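Local coordinates for protein amine Dehydrogenase (Pseudomonas putida, PDB 1JMX) that probably serves as the seven-bladed beta-propeller subunit of a quinohemoprotein amine dehydrogenase, an enzyme that oxidises primary amines, at residues Trp201-Pro206 against Tyr257-Arg262; Tyr271-Arg276 against Tyr298-Asp303; Asn316-Phe321 against Gly337-Thr342. All blocks are in the same frame, centred on the assembly; numbering follows the deposited sequence.

Interaction 1 of 3, residues Trp201-Pro206 against Tyr257-Arg262; sequences WPHQSP and YFTGLR
T259 OG1 is gripped twice by the backbone at the start of the next blade: it donates a hydrogen bond to the carbonyl O of Y298, just before strand 299-302, and receives one from the backbone N of V300, within it. With chi1 at 63° the hydroxyl takes the crowded position between the backbone N and the carbonyl carbon, and CG2 is left beside the backbone N, turned to W201. This methyl hangs 3.2 Å above the indole plane, displaced toward the rim, with W201 CD2 and CE3 both 3.4 Å from T259 CG2. F258 meets the far end of the indole obliquely, W201 CH2 lying 3.6 Å from F258 CD2. H203 has neighbours on both faces and at one edge. L261 CD2 sits 3.7 Å above one face of the imidazole in a CH-pi contact, the carbonyl O of W201 lies 3.4 Å above the opposite face, and T259 CB abuts the edge in the ring plane, 3.8 Å from H203 CE1. The rotation of the ring is fixed by Y199 OH, which hydrogen-bonds H203 NE2 and also G260 N. The same L261 methyl rests against S205 CB. Segment 201-206, in the connection between strands 178-182 and 209-218, thus lies along the first strand of a blade, 257-262, near the propeller's centre, with P202 reaching strand 47-50 and L261 packing on strand 299-302.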
loop_
_atom_site.group_PDB
_atom_site.type_symbol
_atom_site.label_atom_id
_atom_site.label_comp_id
_atom_site.label_asym_id
_atom_site.label_seq_id
_atom_site.Cartn_x
_atom_site.Cartn_y
_atom_site.Cartn_z
ATOM N N TRP B 201 -22.791 -2.233 3.265
ATOM C CA TRP B 201 -23.697 -2.528 4.361
ATOM C C TRP B 201 -25.176 -2.411 3.961
ATOM O O TRP B 201 -25.734 -1.319 3.936
ATOM C CB TRP B 201 -23.365 -1.615 5.552
ATOM C CG TRP B 201 -21.876 -1.644 5.949
ATOM C CD1 TRP B 201 -21.281 -2.496 6.836
ATOM C CD2 TRP B 201 -20.819 -0.795 5.449
ATOM N NE1 TRP B 201 -19.932 -2.235 6.919
ATOM C CE2 TRP B 201 -19.622 -1.200 6.080
ATOM C CE3 TRP B 201 -20.770 0.263 4.529
ATOM C CZ2 TRP B 201 -18.390 -0.583 5.822
ATOM C CZ3 TRP B 201 -19.542 0.874 4.273
ATOM C CH2 TRP B 201 -18.373 0.447 4.917
ATOM N N PRO B 202 -25.803 -3.542 3.581
ATOM C CA PRO B 202 -27.216 -3.559 3.184
ATOM C C PRO B 202 -28.093 -3.565 4.444
ATOM O O PRO B 202 -28.537 -4.623 4.907
ATOM C CB PRO B 202 -27.327 -4.869 2.400
ATOM C CG PRO B 202 -26.388 -5.768 3.150
ATOM C CD PRO B 202 -25.191 -4.875 3.398
ATOM N N HIS B 203 -28.307 -2.380 5.011
ATOM C CA HIS B 203 -29.112 -2.239 6.217
ATOM C C HIS B 203 -30.562 -2.660 5.995
ATOM O O HIS B 203 -31.185 -2.298 4.999
ATOM C CB HIS B 203 -29.160 -0.781 6.699
ATOM C CG HIS B 203 -27.840 -0.074 6.705
ATOM N ND1 HIS B 203 -26.901 -0.255 7.695
ATOM C CD2 HIS B 203 -27.344 0.884 5.891
ATOM C CE1 HIS B 203 -25.887 0.564 7.497
ATOM N NE2 HIS B 203 -26.134 1.267 6.408
ATOM N N GLN B 204 -31.084 -3.431 6.939
ATOM C CA GLN B 204 -32.479 -3.836 6.915
ATOM C C GLN B 204 -33.065 -2.989 8.050
ATOM O O GLN B 204 -33.324 -3.477 9.148
ATOM C CB GLN B 204 -32.623 -5.338 7.187
ATOM C CG GLN B 204 -32.116 -6.205 6.039
ATOM C CD GLN B 204 -32.443 -7.676 6.214
ATOM O OE1 GLN B 204 -32.201 -8.260 7.268
ATOM N NE2 GLN B 204 -32.992 -8.286 5.169
ATOM N N SER B 205 -33.198 -1.693 7.778
ATOM C CA SER B 205 -33.690 -0.731 8.763
ATOM C C SER B 205 -35.206 -0.670 8.905
ATOM O O SER B 205 -35.940 -1.056 7.990
ATOM C CB SER B 205 -33.151 0.668 8.443
ATOM O OG SER B 205 -33.691 1.154 7.231
ATOM N N PRO B 206 -35.695 -0.168 10.063
ATOM C CA PRO B 206 -37.136 -0.050 10.329
ATOM C C PRO B 206 -37.922 0.717 9.251
ATOM O O PRO B 206 -39.124 0.492 9.081
ATOM C CB PRO B 206 -37.168 0.674 11.681
ATOM C CG PRO B 206 -35.952 0.129 12.369
ATOM C CD PRO B 206 -34.913 0.196 11.264
ATOM N N TYR B 257 -17.628 9.284 6.917
ATOM C CA TYR B 257 -18.579 8.367 7.555
ATOM C C TYR B 257 -18.693 7.165 6.610
ATOM O O TYR B 257 -18.710 7.334 5.391
ATOM C CB TYR B 257 -19.972 9.002 7.704
ATOM C CG TYR B 257 -20.001 10.312 8.456
ATOM C CD1 TYR B 257 -20.470 11.469 7.845
ATOM C CD2 TYR B 257 -19.506 10.404 9.759
ATOM C CE1 TYR B 257 -20.439 12.690 8.499
ATOM C CE2 TYR B 257 -19.472 11.619 10.428
ATOM C CZ TYR B 257 -19.939 12.762 9.786
ATOM O OH TYR B 257 -19.896 13.977 10.429
ATOM N N PHE B 258 -18.717 5.956 7.163
ATOM C CA PHE B 258 -18.849 4.751 6.345
ATOM C C PHE B 258 -20.321 4.389 6.138
ATOM O O PHE B 258 -20.738 4.044 5.032
ATOM C CB PHE B 258 -18.085 3.586 6.971
ATOM C CG PHE B 258 -16.677 3.447 6.468
ATOM C CD1 PHE B 258 -16.110 4.424 5.647
ATOM C CD2 PHE B 258 -15.916 2.333 6.807
ATOM C CE1 PHE B 258 -14.803 4.290 5.170
ATOM C CE2 PHE B 258 -14.605 2.185 6.336
ATOM C CZ PHE B 258 -14.049 3.165 5.516
ATOM N N THR B 259 -21.094 4.458 7.218
ATOM C CA THR B 259 -22.520 4.173 7.169
ATOM C C THR B 259 -23.301 5.305 7.828
ATOM O O THR B 259 -22.767 6.067 8.645
ATOM C CB THR B 259 -22.891 2.865 7.882
ATOM O OG1 THR B 259 -22.577 2.974 9.270
ATOM C CG2 THR B 259 -22.156 1.689 7.287
ATOM N N GLY B 260 -24.571 5.406 7.450
ATOM C CA GLY B 260 -25.437 6.424 7.996
ATOM C C GLY B 260 -26.872 5.979 7.880
ATOM O O GLY B 260 -27.254 5.401 6.872
ATOM N N LEU B 261 -27.650 6.196 8.935
ATOM C CA LEU B 261 -29.066 5.836 8.950
ATOM C C LEU B 261 -29.932 6.937 9.522
ATOM O O LEU B 261 -29.521 7.700 10.400
ATOM C CB LEU B 261 -29.331 4.575 9.785
ATOM C CG LEU B 261 -29.098 3.176 9.220
ATOM C CD1 LEU B 261 -29.514 2.159 10.264
ATOM C CD2 LEU B 261 -29.874 2.973 7.918
ATOM N N ARG B 262 -31.152 6.994 9.012
ATOM C CA ARG B 262 -32.120 7.941 9.505
ATOM C C ARG B 262 -32.847 7.267 10.644
ATOM O O ARG B 262 -33.121 6.061 10.603
ATOM C CB ARG B 262 -33.098 8.350 8.422
ATOM C CG ARG B 262 -32.517 9.371 7.515
ATOM C CD ARG B 262 -33.601 10.199 6.955
ATOM N NE ARG B 262 -34.224 9.569 5.809
ATOM C CZ ARG B 262 -35.270 10.084 5.170
ATOM N NH1 ARG B 262 -35.819 11.222 5.590
ATOM N NH2 ARG B 262 -35.693 9.520 4.039
#

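Interaction 2 of 3, residues Tyr271-Arg276 against Tyr298-Asp303; sequences YGVLNR and YCVAFD
Y271 and F302 form a T-shaped pair, their planes at 88° and their centroids 5.1 Å apart. The edge of F302 is the stem: its CZ stands 3.5 Å above one face of the phenol ring, offset toward the rim, so that Y271 CD2 and CE2 are each 3.6 Å from F302 CZ. The phenol is tied at its tip, where Y271 OH hydrogen-bonds P323 O, with Q269 OE1 perhaps sharing the proton. Two residues along each strand, V273 and V300 slide past each other in opposite directions. V273 CG1, in the crowded position between backbone N and carbonyl carbon, meets V300 CG1 at 3.4 Å, tighter than usual for two methyls. No hydrogen bond crosses between the segments; strands 271-274 and 299-302 belong to successive blades of the propeller, their axes 6.9 Å apart, so side chains fill the interface. A classic beta bulge at Y298 and C299 opens the second segment, and CB of Y298 points away from the first. Its ring nevertheless runs side by side with L274, whose CD2 touches the ring edge, 4.2 Å from Y298 CD1. Y298 OH hydrogen-bonds an acidic side chain of another chain.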
loop_
_atom_site.group_PDB
_atom_site.type_symbol
_atom_site.label_atom_id
_atom_site.label_comp_id
_atom_site.label_asym_id
_atom_site.label_seq_id
_atom_site.Cartn_x
_atom_site.Cartn_y
_atom_site.Cartn_z
ATOM N N TYR B 271 -27.775 9.805 11.276
ATOM C CA TYR B 271 -26.584 9.507 12.058
ATOM C C TYR B 271 -25.529 8.783 11.229
ATOM O O TYR B 271 -25.790 7.698 10.722
ATOM C CB TYR B 271 -26.951 8.622 13.246
ATOM C CG TYR B 271 -27.936 9.218 14.220
ATOM C CD1 TYR B 271 -27.592 9.393 15.558
ATOM C CD2 TYR B 271 -29.225 9.566 13.822
ATOM C CE1 TYR B 271 -28.507 9.897 16.480
ATOM C CE2 TYR B 271 -30.146 10.071 14.733
ATOM C CZ TYR B 271 -29.783 10.232 16.062
ATOM O OH TYR B 271 -30.692 10.716 16.979
ATOM N N GLY B 272 -24.344 9.376 11.111
ATOM C CA GLY B 272 -23.254 8.763 10.365
ATOM C C GLY B 272 -22.146 8.342 11.315
ATOM O O GLY B 272 -22.046 8.892 12.408
ATOM N N VAL B 273 -21.293 7.402 10.905
ATOM C CA VAL B 273 -20.220 6.930 11.782
ATOM C C VAL B 273 -18.947 6.423 11.090
ATOM O O VAL B 273 -18.983 5.965 9.953
ATOM C CB VAL B 273 -20.746 5.797 12.738
ATOM C CG1 VAL B 273 -20.994 4.512 11.961
ATOM C CG2 VAL B 273 -19.773 5.547 13.892
ATOM N N LEU B 274 -17.829 6.563 11.800
ATOM C CA LEU B 274 -16.505 6.091 11.396
ATOM C C LEU B 274 -15.603 6.333 12.604
ATOM O O LEU B 274 -15.509 5.477 13.474
ATOM C CB LEU B 274 -15.973 6.783 10.134
ATOM C CG LEU B 274 -14.862 6.073 9.326
ATOM C CD1 LEU B 274 -13.481 6.400 9.828
ATOM C CD2 LEU B 274 -15.073 4.571 9.331
ATOM N N ASN B 275 -14.987 7.512 12.688
ATOM C CA ASN B 275 -14.123 7.851 13.822
ATOM C C ASN B 275 -14.913 8.607 14.887
ATOM O O ASN B 275 -14.587 8.550 16.069
ATOM C CB ASN B 275 -12.887 8.622 13.365
ATOM C CG ASN B 275 -11.864 7.719 12.690
ATOM O OD1 ASN B 275 -11.888 6.501 12.863
ATOM N ND2 ASN B 275 -10.957 8.315 11.921
ATOM N N ARG B 276 -15.958 9.303 14.449
ATOM C CA ARG B 276 -16.866 10.021 15.339
ATOM C C ARG B 276 -18.278 9.615 14.938
ATOM O O ARG B 276 -18.507 9.176 13.811
ATOM C CB ARG B 276 -16.751 11.542 15.171
ATOM C CG ARG B 276 -15.570 12.192 15.862
ATOM C CD ARG B 276 -15.864 13.658 16.164
ATOM N NE ARG B 276 -16.450 14.346 15.015
ATOM C CZ ARG B 276 -16.871 15.609 15.026
ATOM N NH1 ARG B 276 -16.767 16.340 16.127
ATOM N NH2 ARG B 276 -17.431 16.132 13.944
ATOM N N TYR B 298 -17.677 0.889 12.030
ATOM C CA TYR B 298 -18.103 0.987 10.634
ATOM C C TYR B 298 -19.591 1.182 10.396
ATOM O O TYR B 298 -20.007 2.042 9.620
ATOM C CB TYR B 298 -17.774 -0.300 9.880
ATOM C CG TYR B 298 -16.331 -0.608 9.587
ATOM C CD1 TYR B 298 -15.372 0.400 9.454
ATOM C CD2 TYR B 298 -15.938 -1.926 9.356
ATOM C CE1 TYR B 298 -14.053 0.090 9.086
ATOM C CE2 TYR B 298 -14.646 -2.240 8.995
ATOM C CZ TYR B 298 -13.705 -1.240 8.856
ATOM O OH TYR B 298 -12.433 -1.589 8.474
ATOM N N CYS B 299 -20.374 0.338 11.054
ATOM C CA CYS B 299 -21.804 0.275 10.831
ATOM C C CYS B 299 -22.796 0.629 11.937
ATOM O O CYS B 299 -22.756 0.064 13.028
ATOM C CB CYS B 299 -22.092 -1.137 10.320
ATOM S SG CYS B 299 -23.641 -1.368 9.503
ATOM N N VAL B 300 -23.729 1.522 11.612
ATOM C CA VAL B 300 -24.774 1.913 12.553
ATOM C C VAL B 300 -25.958 0.962 12.408
ATOM O O VAL B 300 -26.155 0.352 11.355
ATOM C CB VAL B 300 -25.308 3.372 12.332
ATOM C CG1 VAL B 300 -24.290 4.399 12.782
ATOM C CG2 VAL B 300 -25.702 3.603 10.886
ATOM N N ALA B 301 -26.717 0.820 13.487
ATOM C CA ALA B 301 -27.918 -0.009 13.513
ATOM C C ALA B 301 -28.874 0.593 14.544
ATOM O O ALA B 301 -28.471 0.927 15.646
ATOM C CB ALA B 301 -27.581 -1.458 13.869
ATOM N N PHE B 302 -30.113 0.817 14.132
ATOM C CA PHE B 302 -31.155 1.360 15.001
ATOM C C PHE B 302 -32.131 0.241 15.362
ATOM O O PHE B 302 -32.419 -0.626 14.532
ATOM C CB PHE B 302 -31.961 2.427 14.251
ATOM C CG PHE B 302 -31.497 3.835 14.477
ATOM C CD1 PHE B 302 -30.940 4.572 13.435
ATOM C CD2 PHE B 302 -31.676 4.452 15.714
ATOM C CE1 PHE B 302 -30.578 5.898 13.616
ATOM C CE2 PHE B 302 -31.315 5.776 15.904
ATOM C CZ PHE B 302 -30.768 6.501 14.850
ATOM N N ASP B 303 -32.623 0.230 16.597
ATOM C CA ASP B 303 -33.623 -0.768 16.937
ATOM C C ASP B 303 -34.949 -0.260 16.334
ATOM O O ASP B 303 -34.987 0.831 15.754
ATOM C CB ASP B 303 -33.692 -1.062 18.452
ATOM C CG ASP B 303 -34.157 0.120 19.297
ATOM O OD1 ASP B 303 -34.256 -0.067 20.524
ATOM O OD2 ASP B 303 -34.427 1.217 18.777
#

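Interaction 3 of 3, residues Asn316-Phe321 against Gly337-Thr342; sequences NDLAVF and GDMSTT
Three torsions carry M339 across to the strand: chi1 of -81° puts CG anti to the carbonyl carbon, chi2 of -172° keeps the chain extended, and chi3 of -96° bends the terminal methyl back over the backbone of 316-318. There M339 CE comes within 3.1 Å of the carbonyl O of D317, a close carbon-oxygen approach of the kind a methyl polarised by sulphur could ease. L318 crosses the thioether at about a right angle, and its CD1 lies 3.8 Å from M339 CE and 3.9 Å from M339 SD. A second tight point is at N316, where CB sits just 2.9 Å from G337 O while the amide group takes the crowded position between backbone N and carbonyl carbon. That amide is fixed at both of its polar atoms, OD1 by K333 NZ and ND2 by G336 O. CB of D317 and CB of D338 both point away across the contact; the buried carboxylate of D317 is satisfied by Y297 OH and H295 NE2, one at each oxygen, and D338 OD2 hydrogen-bonds a polar side chain of another chain. The loop then folds into a type II' turn from M339 to T342, closed by T342 N donating to M339 O at 3.1 Å. From this turn the chain runs into strand 345-348, which pairs with strand 12-18 of the first sheet, the joining of C-terminal to N-terminal strands by which many beta-propellers close their ring.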
loop_
_atom_site.group_PDB
_atom_site.type_symbol
_atom_site.label_atom_id
_atom_site.label_comp_id
_atom_site.label_asym_id
_atom_site.label_seq_id
_atom_site.Cartn_x
_atom_site.Cartn_y
_atom_site.Cartn_z
ATOM N N ASN B 316 -14.542 -6.723 18.263
ATOM C CA ASN B 316 -15.573 -7.627 18.760
ATOM C C ASN B 316 -16.600 -7.052 19.729
ATOM O O ASN B 316 -17.228 -7.812 20.460
ATOM C CB ASN B 316 -14.934 -8.875 19.379
ATOM C CG ASN B 316 -14.117 -8.561 20.600
ATOM O OD1 ASN B 316 -13.880 -7.400 20.916
ATOM N ND2 ASN B 316 -13.674 -9.594 21.296
ATOM N N ASP B 317 -16.780 -5.732 19.749
ATOM C CA ASP B 317 -17.772 -5.150 20.648
ATOM C C ASP B 317 -18.775 -4.205 19.990
ATOM O O ASP B 317 -18.443 -3.475 19.050
ATOM C CB ASP B 317 -17.099 -4.444 21.844
ATOM C CG ASP B 317 -16.388 -3.151 21.454
ATOM O OD1 ASP B 317 -15.242 -3.224 20.978
ATOM O OD2 ASP B 317 -16.966 -2.062 21.633
ATOM N N LEU B 318 -20.020 -4.282 20.453
ATOM C CA LEU B 318 -21.081 -3.398 19.986
ATOM C C LEU B 318 -21.168 -2.252 20.988
ATOM O O LEU B 318 -21.174 -2.477 22.196
ATOM C CB LEU B 318 -22.454 -4.088 19.990
ATOM C CG LEU B 318 -22.880 -5.255 19.098
ATOM C CD1 LEU B 318 -22.633 -4.933 17.642
ATOM C CD2 LEU B 318 -22.150 -6.491 19.523
ATOM N N ALA B 319 -21.192 -1.023 20.496
ATOM C CA ALA B 319 -21.343 0.109 21.389
ATOM C C ALA B 319 -22.837 0.410 21.350
ATOM O O ALA B 319 -23.452 0.342 20.287
ATOM C CB ALA B 319 -20.541 1.309 20.892
ATOM N N VAL B 320 -23.445 0.636 22.509
ATOM C CA VAL B 320 -24.869 0.953 22.557
ATOM C C VAL B 320 -24.967 2.412 22.961
ATOM O O VAL B 320 -24.435 2.811 23.990
ATOM C CB VAL B 320 -25.650 0.084 23.570
ATOM C CG1 VAL B 320 -27.136 0.396 23.476
ATOM C CG2 VAL B 320 -25.412 -1.389 23.300
ATOM N N PHE B 321 -25.627 3.201 22.123
ATOM C CA PHE B 321 -25.797 4.623 22.349
ATOM C C PHE B 321 -27.240 5.044 22.535
ATOM O O PHE B 321 -28.170 4.386 22.063
ATOM C CB PHE B 321 -25.250 5.416 21.161
ATOM C CG PHE B 321 -23.791 5.716 21.247
ATOM C CD1 PHE B 321 -22.847 4.711 21.085
ATOM C CD2 PHE B 321 -23.354 7.021 21.479
ATOM C CE1 PHE B 321 -21.486 4.999 21.152
ATOM C CE2 PHE B 321 -21.990 7.319 21.549
ATOM C CZ PHE B 321 -21.059 6.309 21.385
ATOM N N GLY B 337 -13.618 -12.866 17.776
ATOM C CA GLY B 337 -12.846 -11.708 17.371
ATOM C C GLY B 337 -13.549 -10.612 16.587
ATOM O O GLY B 337 -14.708 -10.283 16.833
ATOM N N ASP B 338 -12.821 -10.046 15.635
ATOM C CA ASP B 338 -13.307 -8.955 14.807
ATOM C C ASP B 338 -14.570 -9.180 13.982
ATOM O O ASP B 338 -14.728 -10.217 13.342
ATOM C CB ASP B 338 -12.190 -8.503 13.870
ATOM C CG ASP B 338 -11.016 -7.882 14.607
ATOM O OD1 ASP B 338 -10.783 -8.177 15.796
ATOM O OD2 ASP B 338 -10.315 -7.088 13.970
ATOM N N MET B 339 -15.444 -8.173 13.979
ATOM C CA MET B 339 -16.680 -8.187 13.206
ATOM C C MET B 339 -16.355 -7.818 11.763
ATOM O O MET B 339 -17.110 -8.129 10.844
ATOM C CB MET B 339 -17.680 -7.166 13.761
ATOM C CG MET B 339 -18.456 -7.632 14.975
ATOM S SD MET B 339 -19.767 -6.488 15.428
ATOM C CE MET B 339 -18.963 -5.512 16.705
ATOM N N SER B 340 -15.233 -7.129 11.575
ATOM C CA SER B 340 -14.796 -6.693 10.258
ATOM C C SER B 340 -15.899 -5.918 9.513
ATOM O O SER B 340 -16.505 -5.015 10.093
ATOM C CB SER B 340 -14.282 -7.877 9.451
ATOM O OG SER B 340 -13.587 -7.413 8.318
ATOM N N THR B 341 -16.199 -6.292 8.268
ATOM C CA THR B 341 -17.219 -5.580 7.480
ATOM C C THR B 341 -18.661 -6.048 7.651
ATOM O O THR B 341 -19.511 -5.718 6.835
ATOM C CB THR B 341 -16.891 -5.578 5.968
ATOM O OG1 THR B 341 -16.926 -6.920 5.466
ATOM C CG2 THR B 341 -15.518 -4.962 5.712
ATOM N N THR B 342 -18.935 -6.797 8.717
ATOM C CA THR B 342 -20.279 -7.305 8.997
ATOM C C THR B 342 -21.301 -6.181 9.200
ATOM O O THR B 342 -20.949 -5.085 9.639
ATOM C CB THR B 342 -20.275 -8.185 10.272
ATOM O OG1 THR B 342 -21.495 -8.925 10.350
ATOM C CG2 THR B 342 -20.165 -7.327 11.520
#

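In the fold
All three contacts are buried, but at different distances from the chain's centre: about 7 Å for the centre of interaction 1, 13 and 15 Å for those of interactions 2 and 3. Interactions 1 and 2 share a blade (strands 257-262 and 269-274), and 2 and 3 share the next. Ring and methyl packing joins loop 201-206 to its strand, whose T259 hydroxyl binds 298-300 and so links interactions 1 and 2; between blades the fit is apolar and aromatic; at 337-342 a thioether packs on a strand, with buried polar side chains beside it bonded outside the contact. A neighbouring chain reaches one, three and five residues in turn. Y298 CD2 touches S340 O, linking 2 and 3.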